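Local structure of ribokinase (6ILS) at residues 137-142 with 160-165; 59-64 with 86-91; 241-246 with 281-286; 14-19 with 98-103. The protein phosphorylates D-ribose at O-5 with ATP and magnesium, yielding D-ribose 5-phosphate for nucleotide and amino acid synthesis or for the pentose phosphate pathway. All coordinates share one frame; numbering follows the deposited sequence.

Contact 1: residues 137-142 with 160-165; sequences GIVLLQ and AGVPVI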
loop_
_atom_site.group_PDB
_atom_site.type_symbol
_atom_site.label_atom_id
_atom_site.label_comp_id
_atom_site.label_asym_id
_atom_site.label_seq_id
_atom_site.Cartn_x
_atom_site.Cartn_y
_atom_site.Cartn_z
ATOM N N GLY B 137 -5.483 -26.889 20.341
ATOM C CA GLY B 137 -6.747 -27.133 21.019
ATOM C C GLY B 137 -7.920 -26.899 20.086
ATOM O O GLY B 137 -8.993 -27.471 20.266
ATOM N N ILE B 138 -7.714 -26.055 19.076
ATOM C CA ILE B 138 -8.759 -25.723 18.115
ATOM C C ILE B 138 -8.096 -25.025 16.939
ATOM O O ILE B 138 -7.133 -24.290 17.122
ATOM C CB ILE B 138 -9.876 -24.838 18.753
ATOM C CG1 ILE B 138 -11.044 -24.667 17.795
ATOM C CG2 ILE B 138 -9.336 -23.460 19.192
ATOM C CD1 ILE B 138 -12.359 -24.341 18.499
ATOM N N VAL B 139 -8.565 -25.289 15.730
ATOM C CA VAL B 139 -7.927 -24.734 14.540
ATOM C C VAL B 139 -8.921 -23.909 13.732
ATOM O O VAL B 139 -10.062 -24.336 13.545
ATOM C CB VAL B 139 -7.320 -25.870 13.647
ATOM C CG1 VAL B 139 -6.828 -25.320 12.317
ATOM C CG2 VAL B 139 -6.202 -26.568 14.387
ATOM N N LEU B 140 -8.498 -22.718 13.277
ATOM C CA LEU B 140 -9.346 -21.820 12.490
ATOM C C LEU B 140 -8.760 -21.591 11.115
ATOM O O LEU B 140 -7.584 -21.250 11.012
ATOM C CB LEU B 140 -9.495 -20.435 13.164
ATOM C CG LEU B 140 -10.049 -20.292 14.563
ATOM C CD1 LEU B 140 -10.511 -18.824 14.808
ATOM C CD2 LEU B 140 -11.154 -21.297 14.824
ATOM N N LEU B 141 -9.589 -21.774 10.088
ATOM C CA LEU B 141 -9.252 -21.552 8.684
ATOM C C LEU B 141 -10.219 -20.547 8.068
ATOM O O LEU B 141 -11.338 -20.366 8.575
ATOM C CB LEU B 141 -9.322 -22.888 7.916
ATOM C CG LEU B 141 -8.611 -24.062 8.585
ATOM C CD1 LEU B 141 -8.955 -25.380 7.863
ATOM C CD2 LEU B 141 -7.060 -23.843 8.625
ATOM N N GLN B 142 -9.804 -19.896 6.981
ATOM C CA GLN B 142 -10.702 -19.087 6.168
ATOM C C GLN B 142 -10.438 -19.411 4.691
ATOM O O GLN B 142 -9.744 -20.377 4.392
ATOM C CB GLN B 142 -10.517 -17.584 6.423
ATOM C CG GLN B 142 -10.178 -17.233 7.871
ATOM C CD GLN B 142 -8.730 -17.582 8.232
ATOM O OE1 GLN B 142 -7.794 -17.391 7.432
ATOM N NE2 GLN B 142 -8.548 -18.099 9.426
ATOM N N ALA B 160 -6.515 -36.307 14.475
ATOM C CA ALA B 160 -5.873 -35.980 15.747
ATOM C C ALA B 160 -6.933 -35.627 16.788
ATOM O O ALA B 160 -6.637 -35.489 17.976
ATOM C CB ALA B 160 -4.879 -34.826 15.574
ATOM N N GLY B 161 -8.168 -35.464 16.328
ATOM C CA GLY B 161 -9.297 -35.240 17.214
ATOM C C GLY B 161 -9.514 -33.883 17.873
ATOM O O GLY B 161 -9.985 -33.831 19.009
ATOM N N VAL B 162 -9.200 -32.785 17.181
ATOM C CA VAL B 162 -9.473 -31.430 17.718
ATOM C C VAL B 162 -10.371 -30.647 16.736
ATOM O O VAL B 162 -10.317 -30.882 15.533
ATOM C CB VAL B 162 -8.137 -30.669 18.034
ATOM C CG1 VAL B 162 -6.926 -31.576 17.801
ATOM C CG2 VAL B 162 -7.993 -29.360 17.235
ATOM N N PRO B 163 -11.220 -29.737 17.243
ATOM C CA PRO B 163 -12.204 -29.086 16.357
ATOM C C PRO B 163 -11.601 -28.139 15.310
ATOM O O PRO B 163 -10.667 -27.396 15.601
ATOM C CB PRO B 163 -13.096 -28.314 17.329
ATOM C CG PRO B 163 -12.290 -28.169 18.568
ATOM C CD PRO B 163 -11.358 -29.313 18.644
ATOM N N VAL B 164 -12.138 -28.186 14.100
ATOM C CA VAL B 164 -11.702 -27.319 13.016
ATOM C C VAL B 164 -12.846 -26.458 12.545
ATOM O O VAL B 164 -13.914 -26.973 12.183
ATOM C CB VAL B 164 -11.167 -28.132 11.816
ATOM C CG1 VAL B 164 -10.719 -27.200 10.697
ATOM C CG2 VAL B 164 -10.035 -29.026 12.260
ATOM N N ILE B 165 -12.627 -25.148 12.546
ATOM C CA ILE B 165 -13.616 -24.189 12.078
ATOM C C ILE B 165 -13.173 -23.563 10.771
ATOM O O ILE B 165 -12.052 -23.053 10.663
ATOM C CB ILE B 165 -13.856 -23.054 13.140
ATOM C CG1 ILE B 165 -14.279 -23.668 14.476
ATOM C CG2 ILE B 165 -14.871 -22.048 12.609
ATOM C CD1 ILE B 165 -14.509 -22.647 15.594
#
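Leu-140 and Ile-165 pair across two parallel strands, their side chains lying alongside each other and pointing the same way. The strands are the two arms of a beta-alpha-beta crossover, strand 138-143, helix 147-158 and strand 164-170, within the large sheet of the PfkB kinase fold. CD2 of Leu-140 carries the pairing, 3.6 Å from Ile-165 CB and close to CD1 as well. That same Ile-165 CD1 lies 4.0 Å from Ile-138 CD1, which adds a third residue to this face. Ile-138 CG1 stands anti to the backbone N (chi1 -172°), which sets it 3.5 Å from Pro-163 O, while the side chain crosses the proline ring at about a right angle, with CG1 3.8 Å from Pro-163 CG. An alanine at Ile-138 would probably open a gap between Pro-163 CG and Ile-165 CD1, since both lose the CD1 methyl that bridges them. On the other face, Leu-141 CD1 packs 3.8 Å from Val-164 CG1. Each face then has its own helix: Ala-266 of helix 257-270 covers Ile-138, Leu-140 and Ile-165, whereas Val-153 and Val-157 of helix 147-158 touch Leu-141 and Val-164 respectively. The backbone fixes the register through Val-139 N to Pro-163 O, Ile-165 N to Val-139 O and, the shortest of the three, Leu-141 N to Ile-165 O at 2.8 Å, with a nearly straight N-H...O angle of 167°.

Contact 2: residues 59-64 with 86-91; sequences VGRLGE and YVRSVN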
loop_
_atom_site.group_PDB
_atom_site.type_symbol
_atom_site.label_atom_id
_atom_site.label_comp_id
_atom_site.label_asym_id
_atom_site.label_seq_id
_atom_site.Cartn_x
_atom_site.Cartn_y
_atom_site.Cartn_z
ATOM N N VAL B 59 -0.280 -19.322 11.654
ATOM C CA VAL B 59 0.485 -19.963 10.594
ATOM C C VAL B 59 0.160 -19.307 9.261
ATOM O O VAL B 59 -0.981 -19.347 8.771
ATOM C CB VAL B 59 0.192 -21.475 10.514
ATOM C CG1 VAL B 59 1.018 -22.122 9.382
ATOM C CG2 VAL B 59 0.448 -22.127 11.852
ATOM N N GLY B 60 1.156 -18.674 8.658
ATOM C CA GLY B 60 0.881 -17.891 7.480
ATOM C C GLY B 60 2.160 -17.594 6.723
ATOM O O GLY B 60 3.245 -17.912 7.198
ATOM N N ARG B 61 2.007 -16.967 5.561
ATOM C CA ARG B 61 3.124 -16.642 4.668
ATOM C C ARG B 61 3.142 -15.160 4.366
ATOM O O ARG B 61 2.128 -14.601 3.943
ATOM C CB ARG B 61 3.021 -17.418 3.357
ATOM C CG ARG B 61 3.203 -18.914 3.515
ATOM C CD ARG B 61 4.552 -19.199 4.126
ATOM N NE ARG B 61 4.807 -20.627 4.269
ATOM C CZ ARG B 61 4.567 -21.309 5.381
ATOM N NH1 ARG B 61 4.044 -20.697 6.442
ATOM N NH2 ARG B 61 4.843 -22.608 5.431
ATOM N N LEU B 62 4.305 -14.543 4.564
ATOM C CA LEU B 62 4.494 -13.122 4.318
ATOM C C LEU B 62 5.577 -12.903 3.278
ATOM O O LEU B 62 6.420 -13.771 3.087
ATOM C CB LEU B 62 4.891 -12.399 5.605
ATOM C CG LEU B 62 3.899 -12.484 6.755
ATOM C CD1 LEU B 62 4.454 -11.725 7.946
ATOM C CD2 LEU B 62 2.584 -11.891 6.294
ATOM N N GLY B 63 5.558 -11.749 2.614
ATOM C CA GLY B 63 6.706 -11.332 1.818
ATOM C C GLY B 63 7.724 -10.681 2.733
ATOM O O GLY B 63 7.390 -10.254 3.833
ATOM N N GLU B 64 8.981 -10.618 2.299
ATOM C CA GLU B 64 9.996 -9.913 3.068
ATOM C C GLU B 64 9.954 -8.455 2.634
ATOM O O GLU B 64 10.803 -8.006 1.859
ATOM C CB GLU B 64 11.390 -10.522 2.850
ATOM C CG GLU B 64 11.571 -11.910 3.474
ATOM C CD GLU B 64 12.766 -12.678 2.909
ATOM O OE1 GLU B 64 13.612 -12.054 2.240
ATOM O OE2 GLU B 64 12.853 -13.908 3.134
ATOM N N TYR B 86 5.595 -19.922 13.477
ATOM C CA TYR B 86 5.334 -20.643 12.236
ATOM C C TYR B 86 4.934 -19.750 11.080
ATOM O O TYR B 86 4.414 -20.215 10.071
ATOM C CB TYR B 86 4.259 -21.702 12.463
ATOM C CG TYR B 86 4.714 -22.713 13.462
ATOM C CD1 TYR B 86 5.411 -23.846 13.063
ATOM C CD2 TYR B 86 4.472 -22.531 14.808
ATOM C CE1 TYR B 86 5.850 -24.772 13.989
ATOM C CE2 TYR B 86 4.905 -23.448 15.735
ATOM C CZ TYR B 86 5.596 -24.562 15.325
ATOM O OH TYR B 86 6.021 -25.475 16.267
ATOM N N VAL B 87 5.196 -18.463 11.227
ATOM C CA VAL B 87 5.079 -17.553 10.110
ATOM C C VAL B 87 6.366 -17.667 9.308
ATOM O O VAL B 87 7.455 -17.652 9.876
ATOM C CB VAL B 87 4.866 -16.094 10.567
ATOM C CG1 VAL B 87 4.830 -15.176 9.361
ATOM C CG2 VAL B 87 3.570 -15.961 11.392
ATOM N N ARG B 88 6.241 -17.816 7.999
ATOM C CA ARG B 88 7.408 -17.821 7.131
ATOM C C ARG B 88 7.313 -16.683 6.136
ATOM O O ARG B 88 6.227 -16.368 5.653
ATOM C CB ARG B 88 7.538 -19.150 6.386
ATOM C CG ARG B 88 7.876 -20.328 7.264
ATOM C CD ARG B 88 8.268 -21.534 6.421
ATOM N NE ARG B 88 8.486 -22.723 7.246
ATOM C CZ ARG B 88 8.941 -23.885 6.785
ATOM N NH1 ARG B 88 9.237 -24.019 5.498
ATOM N NH2 ARG B 88 9.105 -24.911 7.613
ATOM N N SER B 89 8.456 -16.071 5.828
ATOM C CA SER B 89 8.510 -14.991 4.846
ATOM C C SER B 89 9.349 -15.408 3.632
ATOM O O SER B 89 10.334 -16.131 3.780
ATOM C CB SER B 89 9.080 -13.721 5.476
ATOM O OG SER B 89 8.356 -13.357 6.645
ATOM N N VAL B 90 8.945 -14.969 2.441
ATOM C CA VAL B 90 9.650 -15.312 1.201
ATOM C C VAL B 90 10.069 -14.028 0.481
ATOM O O VAL B 90 9.447 -12.984 0.660
ATOM C CB VAL B 90 8.776 -16.173 0.251
ATOM C CG1 VAL B 90 8.436 -17.522 0.889
ATOM C CG2 VAL B 90 7.502 -15.418 -0.148
ATOM N N ASN B 91 11.108 -14.089 -0.346
ATOM C CA ASN B 91 11.540 -12.866 -1.020
ATOM C C ASN B 91 11.100 -12.801 -2.474
ATOM O O ASN B 91 11.446 -11.858 -3.187
ATOM C CB ASN B 91 13.060 -12.698 -0.921
ATOM C CG ASN B 91 13.829 -13.877 -1.497
ATOM O OD1 ASN B 91 13.376 -14.547 -2.427
ATOM N ND2 ASN B 91 15.015 -14.128 -0.947
HETATM O O HOH W 1 4.796 -22.416 8.775
HETATM O O HOH W 2 8.275 -10.501 6.560
#
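Arg-61 lies alongside Arg-88 on one face of two parallel strands, and its side chain can be followed atom by atom. CB stands 4.1 Å from Arg-88 O. A bend at chi2 (-59°) then brings CD over the neighbouring strand, 3.6 Å from that same Arg-88 O. NE and CZ continue above Arg-88 CB, which lies on one face of the Arg-61 guanidinium, offset toward its rim. At the tip the two nitrogens part. NH2 ends 3.7 Å from Arg-88 CD, whereas NH1 turns back to donate to Gly-60 O at 3.0 Å; that oxygen lies in the guanidinium plane, but the donor stands above the carbonyl plane. Gly-60 O also accepts from Arg-88 N and is therefore gripped twice. A water accepts from NH1 and donates to Tyr-86 O, tying the tip to segment 86-91. The two guanidinium planes are only 10° apart, with NH2 of Arg-61 4.1 Å from Arg-88 NE; this approach of like charges is probably eased by Asp-129, which forms a salt bridge with Arg-88 and a weak, long ion pair with Arg-61. On the opposite face, Leu-62 CD1 packs 3.7 Å from Val-87 CG1. The parallel register and the intervening helix 66-75 identify a beta-alpha-beta unit, whose strand 87-90 is an outermost strand of the large PfkB-family sheet.

Contact 3: residues 241-246 with 281-286; sequences IQQSII and FAAAAA. With ATP (adenosine-5'-triphosphate), chain E.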
loop_
_atom_site.group_PDB
_atom_site.type_symbol
_atom_site.label_atom_id
_atom_site.label_comp_id
_atom_site.label_asym_id
_atom_site.label_seq_id
_atom_site.Cartn_x
_atom_site.Cartn_y
_atom_site.Cartn_z
ATOM N N ILE B 241 -29.620 -22.751 18.134
ATOM C CA ILE B 241 -29.502 -21.717 19.162
ATOM C C ILE B 241 -29.386 -20.370 18.480
ATOM O O ILE B 241 -28.562 -20.202 17.585
ATOM C CB ILE B 241 -28.278 -21.955 20.058
ATOM C CG1 ILE B 241 -28.343 -23.357 20.650
ATOM C CG2 ILE B 241 -28.203 -20.916 21.175
ATOM C CD1 ILE B 241 -27.050 -23.810 21.218
ATOM N N GLN B 242 -30.216 -19.407 18.870
ATOM C CA GLN B 242 -30.136 -18.093 18.261
ATOM C C GLN B 242 -29.605 -17.080 19.273
ATOM O O GLN B 242 -29.887 -17.176 20.465
ATOM C CB GLN B 242 -31.497 -17.656 17.729
ATOM C CG GLN B 242 -32.045 -18.566 16.635
ATOM C CD GLN B 242 -33.428 -18.138 16.159
ATOM O OE1 GLN B 242 -34.421 -18.826 16.400
ATOM N NE2 GLN B 242 -33.494 -17.006 15.472
ATOM N N GLN B 243 -28.819 -16.129 18.779
ATOM C CA GLN B 243 -28.253 -15.061 19.608
ATOM C C GLN B 243 -28.385 -13.752 18.850
ATOM O O GLN B 243 -27.871 -13.611 17.734
ATOM C CB GLN B 243 -26.787 -15.361 19.949
ATOM C CG GLN B 243 -26.046 -14.226 20.692
ATOM C CD GLN B 243 -26.665 -13.895 22.040
ATOM O OE1 GLN B 243 -26.802 -14.762 22.902
ATOM N NE2 GLN B 243 -27.043 -12.629 22.227
ATOM N N SER B 244 -29.083 -12.778 19.428
ATOM C CA SER B 244 -29.247 -11.504 18.736
ATOM C C SER B 244 -27.960 -10.699 18.905
ATOM O O SER B 244 -27.084 -11.119 19.650
ATOM C CB SER B 244 -30.455 -10.742 19.286
ATOM O OG SER B 244 -30.284 -10.544 20.672
ATOM N N ILE B 245 -27.818 -9.570 18.221
ATOM C CA ILE B 245 -26.629 -8.760 18.462
ATOM C C ILE B 245 -26.657 -8.254 19.888
ATOM O O ILE B 245 -27.733 -8.093 20.471
ATOM C CB ILE B 245 -26.506 -7.539 17.519
ATOM C CG1 ILE B 245 -27.727 -6.620 17.656
ATOM C CG2 ILE B 245 -26.272 -7.971 16.098
ATOM C CD1 ILE B 245 -27.496 -5.265 17.054
ATOM N N ILE B 246 -25.476 -8.058 20.459
ATOM C CA ILE B 246 -25.320 -7.235 21.650
ATOM C C ILE B 246 -25.146 -5.811 21.117
ATOM O O ILE B 246 -24.126 -5.491 20.525
ATOM C CB ILE B 246 -24.116 -7.666 22.501
ATOM C CG1 ILE B 246 -24.186 -9.167 22.852
ATOM C CG2 ILE B 246 -24.000 -6.808 23.742
ATOM C CD1 ILE B 246 -25.353 -9.546 23.663
ATOM N N PHE B 281 -20.667 -14.764 24.108
ATOM C CA PHE B 281 -19.302 -14.249 24.192
ATOM C C PHE B 281 -18.835 -13.705 22.851
ATOM O O PHE B 281 -18.272 -12.607 22.773
ATOM C CB PHE B 281 -18.388 -15.361 24.702
ATOM C CG PHE B 281 -16.967 -14.958 24.922
ATOM C CD1 PHE B 281 -16.575 -14.368 26.128
ATOM C CD2 PHE B 281 -16.007 -15.203 23.948
ATOM C CE1 PHE B 281 -15.247 -14.011 26.343
ATOM C CE2 PHE B 281 -14.685 -14.850 24.152
ATOM C CZ PHE B 281 -14.299 -14.242 25.365
ATOM N N ALA B 282 -19.099 -14.453 21.781
ATOM C CA ALA B 282 -18.790 -13.989 20.427
ATOM C C ALA B 282 -19.537 -12.711 20.064
ATOM O O ALA B 282 -18.964 -11.784 19.484
ATOM C CB ALA B 282 -19.109 -15.120 19.381
ATOM N N ALA B 283 -20.826 -12.652 20.408
ATOM C CA ALA B 283 -21.632 -11.471 20.105
ATOM C C ALA B 283 -21.105 -10.241 20.832
ATOM O O ALA B 283 -21.063 -9.149 20.269
ATOM C CB ALA B 283 -23.081 -11.728 20.468
ATOM N N ALA B 284 -20.703 -10.423 22.083
ATOM C CA ALA B 284 -20.158 -9.318 22.871
ATOM C C ALA B 284 -18.853 -8.837 22.265
ATOM O O ALA B 284 -18.616 -7.635 22.163
ATOM C CB ALA B 284 -19.949 -9.751 24.325
ATOM N N ALA B 285 -18.018 -9.767 21.812
ATOM C CA ALA B 285 -16.713 -9.354 21.293
ATOM C C ALA B 285 -16.888 -8.614 19.979
ATOM O O ALA B 285 -16.238 -7.596 19.758
ATOM C CB ALA B 285 -15.784 -10.550 21.124
ATOM N N ALA B 286 -17.776 -9.102 19.109
ATOM C CA ALA B 286 -18.057 -8.402 17.850
ATOM C C ALA B 286 -18.676 -7.011 18.102
ATOM O O ALA B 286 -18.410 -6.069 17.371
ATOM C CB ALA B 286 -18.991 -9.236 16.961
HETATM P PG ATP E . -19.130 -11.280 8.139
HETATM O O1G ATP E . -18.567 -12.655 8.110
HETATM O O2G ATP E . -18.038 -10.259 8.419
HETATM O O3G ATP E . -19.740 -10.914 6.821
HETATM P PB ATP E . -21.622 -10.505 9.184
HETATM O O1B ATP E . -22.381 -10.730 10.419
HETATM O O2B ATP E . -22.442 -11.002 8.084
HETATM O O3B ATP E . -20.252 -11.287 9.285
HETATM P PA ATP E . -21.398 -7.652 9.701
HETATM O O1A ATP E . -22.790 -7.061 9.509
HETATM O O2A ATP E . -20.354 -6.656 9.267
HETATM O O3A ATP E . -21.254 -8.972 8.836
HETATM O "O5'" ATP E . -21.181 -7.962 11.221
HETATM C "C5'" ATP E . -20.008 -8.622 11.654
HETATM C "C4'" ATP E . -20.207 -8.992 13.184
HETATM O "O4'" ATP E . -20.533 -7.708 13.977
HETATM C "C3'" ATP E . -21.213 -9.749 13.301
HETATM O "O3'" ATP E . -20.981 -10.727 14.331
HETATM C "C2'" ATP E . -22.486 -8.792 13.763
HETATM O "O2'" ATP E . -23.451 -9.655 14.430
HETATM C "C1'" ATP E . -21.985 -7.880 14.491
HETATM N N9 ATP E . -22.638 -6.586 14.218
HETATM C C8 ATP E . -23.021 -5.834 13.145
HETATM N N7 ATP E . -23.598 -4.698 13.622
HETATM C C5 ATP E . -23.559 -4.745 14.994
HETATM C C6 ATP E . -24.006 -3.853 15.967
HETATM N N6 ATP E . -24.659 -2.588 15.771
HETATM N N1 ATP E . -23.848 -4.154 17.255
HETATM C C2 ATP E . -23.233 -5.331 17.627
HETATM N N3 ATP E . -22.790 -6.207 16.690
HETATM C C4 ATP E . -22.963 -5.907 15.365
HETATM O O HOH W 3 -23.077 -8.435 18.563
#
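The flat amide of Gln-243 is turned back onto its own segment: NE2 donates to Ser-244 O at 3.0 Å, and that oxygen lies close to the amide plane. CG, anti to the backbone N (chi1 174°), is placed 3.9 Å from Ala-283 CB, and the chain then bends at chi2 (61°). The second flat group is the adenine of ATP. Ile-245 spreads over one face of it, with CD1 3.8 Å from ATP N1 and CG2 over N3. At the ring edge, Ile-246 O points to ATP C2 at 3.0 Å and also accepts from Ser-287 OG. At the sugar, Ala-286 CB lies 3.6 Å from ATP O3'. Between the segments, Ile-246 CG1 sits 3.7 Å from Ala-283 CB, and a water accepts from Ile-246 N and donates to Ala-283 O. An alanine at Gln-243 would probably leave Ser-244 O without its amide mate and open a gap beside Ala-283 CB. The helix is thus joined to the end of strand 241-243 and the loop after it by apolar touch and a bridging water. Toward the nucleotide, the two segments offer mainly hydrocarbon, Ile-245 on the base and Ala-286 on the sugar, with a carbonyl at C2.

Contact 4: residues 14-19 with 98-103; sequences DIYVEI and AVVMLQ. With RIB (alpha-D-ribofuranose), chain F.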
loop_
_atom_site.group_PDB
_atom_site.type_symbol
_atom_site.label_atom_id
_atom_site.label_comp_id
_atom_site.label_asym_id
_atom_site.label_seq_id
_atom_site.Cartn_x
_atom_site.Cartn_y
_atom_site.Cartn_z
ATOM N N ASP B 14 -4.085 -3.747 4.574
ATOM C CA ASP B 14 -5.319 -3.172 4.067
ATOM C C ASP B 14 -5.092 -1.708 3.698
ATOM O O ASP B 14 -4.860 -0.890 4.578
ATOM C CB ASP B 14 -6.428 -3.305 5.110
ATOM C CG ASP B 14 -6.924 -4.750 5.266
ATOM O OD1 ASP B 14 -6.780 -5.537 4.299
ATOM O OD2 ASP B 14 -7.476 -5.075 6.340
ATOM N N ILE B 15 -5.140 -1.409 2.401
ATOM C CA ILE B 15 -4.894 -0.058 1.896
ATOM C C ILE B 15 -6.217 0.670 1.636
ATOM O O ILE B 15 -6.831 0.497 0.588
ATOM C CB ILE B 15 -4.088 -0.056 0.589
ATOM C CG1 ILE B 15 -2.878 -1.002 0.654
ATOM C CG2 ILE B 15 -3.629 1.362 0.264
ATOM C CD1 ILE B 15 -1.770 -0.496 1.487
ATOM N N TYR B 16 -6.640 1.475 2.599
ATOM C CA TYR B 16 -7.891 2.225 2.507
ATOM C C TYR B 16 -7.684 3.585 1.889
ATOM O O TYR B 16 -6.856 4.352 2.370
ATOM C CB TYR B 16 -8.501 2.404 3.892
ATOM C CG TYR B 16 -8.905 1.105 4.525
ATOM C CD1 TYR B 16 -10.096 0.491 4.180
ATOM C CD2 TYR B 16 -8.089 0.486 5.461
ATOM C CE1 TYR B 16 -10.472 -0.702 4.749
ATOM C CE2 TYR B 16 -8.453 -0.708 6.041
ATOM C CZ TYR B 16 -9.649 -1.301 5.679
ATOM O OH TYR B 16 -10.020 -2.497 6.253
ATOM N N VAL B 17 -8.435 3.888 0.835
ATOM C CA VAL B 17 -8.440 5.235 0.287
ATOM C C VAL B 17 -9.871 5.780 0.259
ATOM O O VAL B 17 -10.797 5.124 -0.230
ATOM C CB VAL B 17 -7.805 5.296 -1.126
ATOM C CG1 VAL B 17 -6.326 4.899 -1.063
ATOM C CG2 VAL B 17 -8.551 4.412 -2.116
ATOM N N GLU B 18 -10.047 6.969 0.830
ATOM C CA GLU B 18 -11.334 7.657 0.801
ATOM C C GLU B 18 -11.479 8.462 -0.488
ATOM O O GLU B 18 -10.722 9.405 -0.729
ATOM C CB GLU B 18 -11.479 8.576 2.007
ATOM C CG GLU B 18 -11.784 7.857 3.298
ATOM C CD GLU B 18 -11.848 8.808 4.474
ATOM O OE1 GLU B 18 -12.267 9.971 4.266
ATOM O OE2 GLU B 18 -11.482 8.398 5.602
ATOM N N ILE B 19 -12.447 8.087 -1.319
ATOM C CA ILE B 19 -12.717 8.822 -2.550
ATOM C C ILE B 19 -14.184 9.260 -2.604
ATOM O O ILE B 19 -14.990 8.873 -1.752
ATOM C CB ILE B 19 -12.378 7.979 -3.801
ATOM C CG1 ILE B 19 -13.245 6.719 -3.859
ATOM C CG2 ILE B 19 -10.907 7.599 -3.806
ATOM C CD1 ILE B 19 -12.856 5.763 -4.973
ATOM N N ALA B 98 -4.857 -5.617 0.128
ATOM C CA ALA B 98 -6.185 -5.312 -0.384
ATOM C C ALA B 98 -6.351 -3.802 -0.500
ATOM O O ALA B 98 -6.239 -3.083 0.495
ATOM C CB ALA B 98 -7.257 -5.894 0.527
ATOM N N VAL B 99 -6.592 -3.325 -1.715
ATOM C CA VAL B 99 -6.907 -1.917 -1.922
ATOM C C VAL B 99 -8.401 -1.702 -1.714
ATOM O O VAL B 99 -9.218 -2.137 -2.527
ATOM C CB VAL B 99 -6.502 -1.444 -3.318
ATOM C CG1 VAL B 99 -6.921 0.007 -3.532
ATOM C CG2 VAL B 99 -5.000 -1.604 -3.504
ATOM N N VAL B 100 -8.752 -1.045 -0.616
ATOM C CA VAL B 100 -10.149 -0.833 -0.275
ATOM C C VAL B 100 -10.568 0.610 -0.574
ATOM O O VAL B 100 -10.252 1.529 0.185
ATOM C CB VAL B 100 -10.414 -1.161 1.206
ATOM C CG1 VAL B 100 -11.900 -1.064 1.518
ATOM C CG2 VAL B 100 -9.882 -2.547 1.538
ATOM N N MET B 101 -11.269 0.797 -1.690
ATOM C CA MET B 101 -11.732 2.118 -2.098
ATOM C C MET B 101 -13.091 2.472 -1.500
ATOM O O MET B 101 -14.134 2.068 -2.020
ATOM C CB MET B 101 -11.798 2.204 -3.618
ATOM C CG MET B 101 -10.443 2.105 -4.262
ATOM S SD MET B 101 -10.492 1.397 -5.904
ATOM C CE MET B 101 -8.765 1.493 -6.346
ATOM N N LEU B 102 -13.064 3.229 -0.407
ATOM C CA LEU B 102 -14.275 3.721 0.234
ATOM C C LEU B 102 -14.865 4.905 -0.536
ATOM O O LEU B 102 -14.154 5.851 -0.885
ATOM C CB LEU B 102 -13.986 4.133 1.680
ATOM C CG LEU B 102 -13.136 3.195 2.539
ATOM C CD1 LEU B 102 -12.813 3.845 3.875
ATOM C CD2 LEU B 102 -13.855 1.881 2.760
ATOM N N GLN B 103 -16.166 4.854 -0.804
ATOM C CA GLN B 103 -16.838 5.967 -1.469
ATOM C C GLN B 103 -17.633 6.795 -0.470
ATOM O O GLN B 103 -17.843 6.374 0.669
ATOM C CB GLN B 103 -17.756 5.466 -2.579
ATOM C CG GLN B 103 -17.028 5.118 -3.861
ATOM C CD GLN B 103 -17.360 3.724 -4.348
ATOM O OE1 GLN B 103 -17.999 2.940 -3.642
ATOM N NE2 GLN B 103 -16.930 3.406 -5.566
HETATM O O5 RIB F . -12.420 -9.634 7.407
HETATM C C5 RIB F . -11.549 -8.549 7.225
HETATM C C4 RIB F . -10.563 -8.867 6.300
HETATM O O4 RIB F . -11.124 -9.369 4.992
HETATM C C3 RIB F . -9.886 -7.485 5.900
HETATM O O3 RIB F . -8.798 -7.197 6.904
HETATM C C2 RIB F . -9.549 -7.589 4.694
HETATM O O2 RIB F . -8.081 -7.639 4.496
HETATM C C1 RIB F . -10.276 -8.961 4.085
HETATM O O1 RIB F . -9.328 -9.934 3.839
#
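Tyr-16 and Val-100 make the tight part of this parallel pairing: with CG anti to the carbonyl carbon (chi1 -64°), the ring is carried to the side of the valine, CD1 3.4 Å from Val-100 CB and CE1 3.6 Å from Val-100 CG1. On the other face Val-17 CG2 packs 3.7 Å from Met-101 CG. The fit slackens between the partly exposed side chains of Glu-18 and Leu-102, where CG of the first comes no nearer than 4.2 Å to CD1 of the second. The backbone bonds do not follow this division: Leu-102 N to Val-17 O is bent (135° at the hydrogen), whereas Ile-19 N to Leu-102 O is almost straight (172°). At the opposite end, Asp-14 takes ribose between its two carboxylate oxygens, OD1 accepting from O2 and OD2 from O3 at 2.6 Å, while Ala-98 CB lies 3.8 Å from Asp-14 OD1. Asn-12, Gly-40, Lys-41, Glu-144 and Asp-259 also hydrogen-bond the sugar. The face of Ile-15, Val-17, Val-99 and Met-101 meets the second subunit, where Val-99 and Met-101 pack on their own counterparts. Both strands are central in a four-stranded sheet, between strand 33-39 beside 12-18 and strand 108-113 beside 96-102.

Contacts 1, 2 and 3 all reach the nine-stranded sheet, whereas contact 4 joins the central strands of the separate four-stranded sheet. Contacts 1 and 2 each close a beta-alpha-beta unit, on either side of strand 5-8 in the sheet, with centres 21 Å apart. Contact 2 includes one outermost strand, 87-90, and contact 3 the other, 241-243; their centres are 33 Å apart. Along the chain, contact 2 is nested inside the loop that contact 4 closes, strand 87-90 leading directly to strand 96-102; contacts 1 and 3 follow. Contact 4 supplies Asp-14 to the ribose site and meets the second subunit, while contact 3 lines part of the ATP pocket; their centres are 28 Å apart, so the sugar and nucleotide sites draw on both sheets.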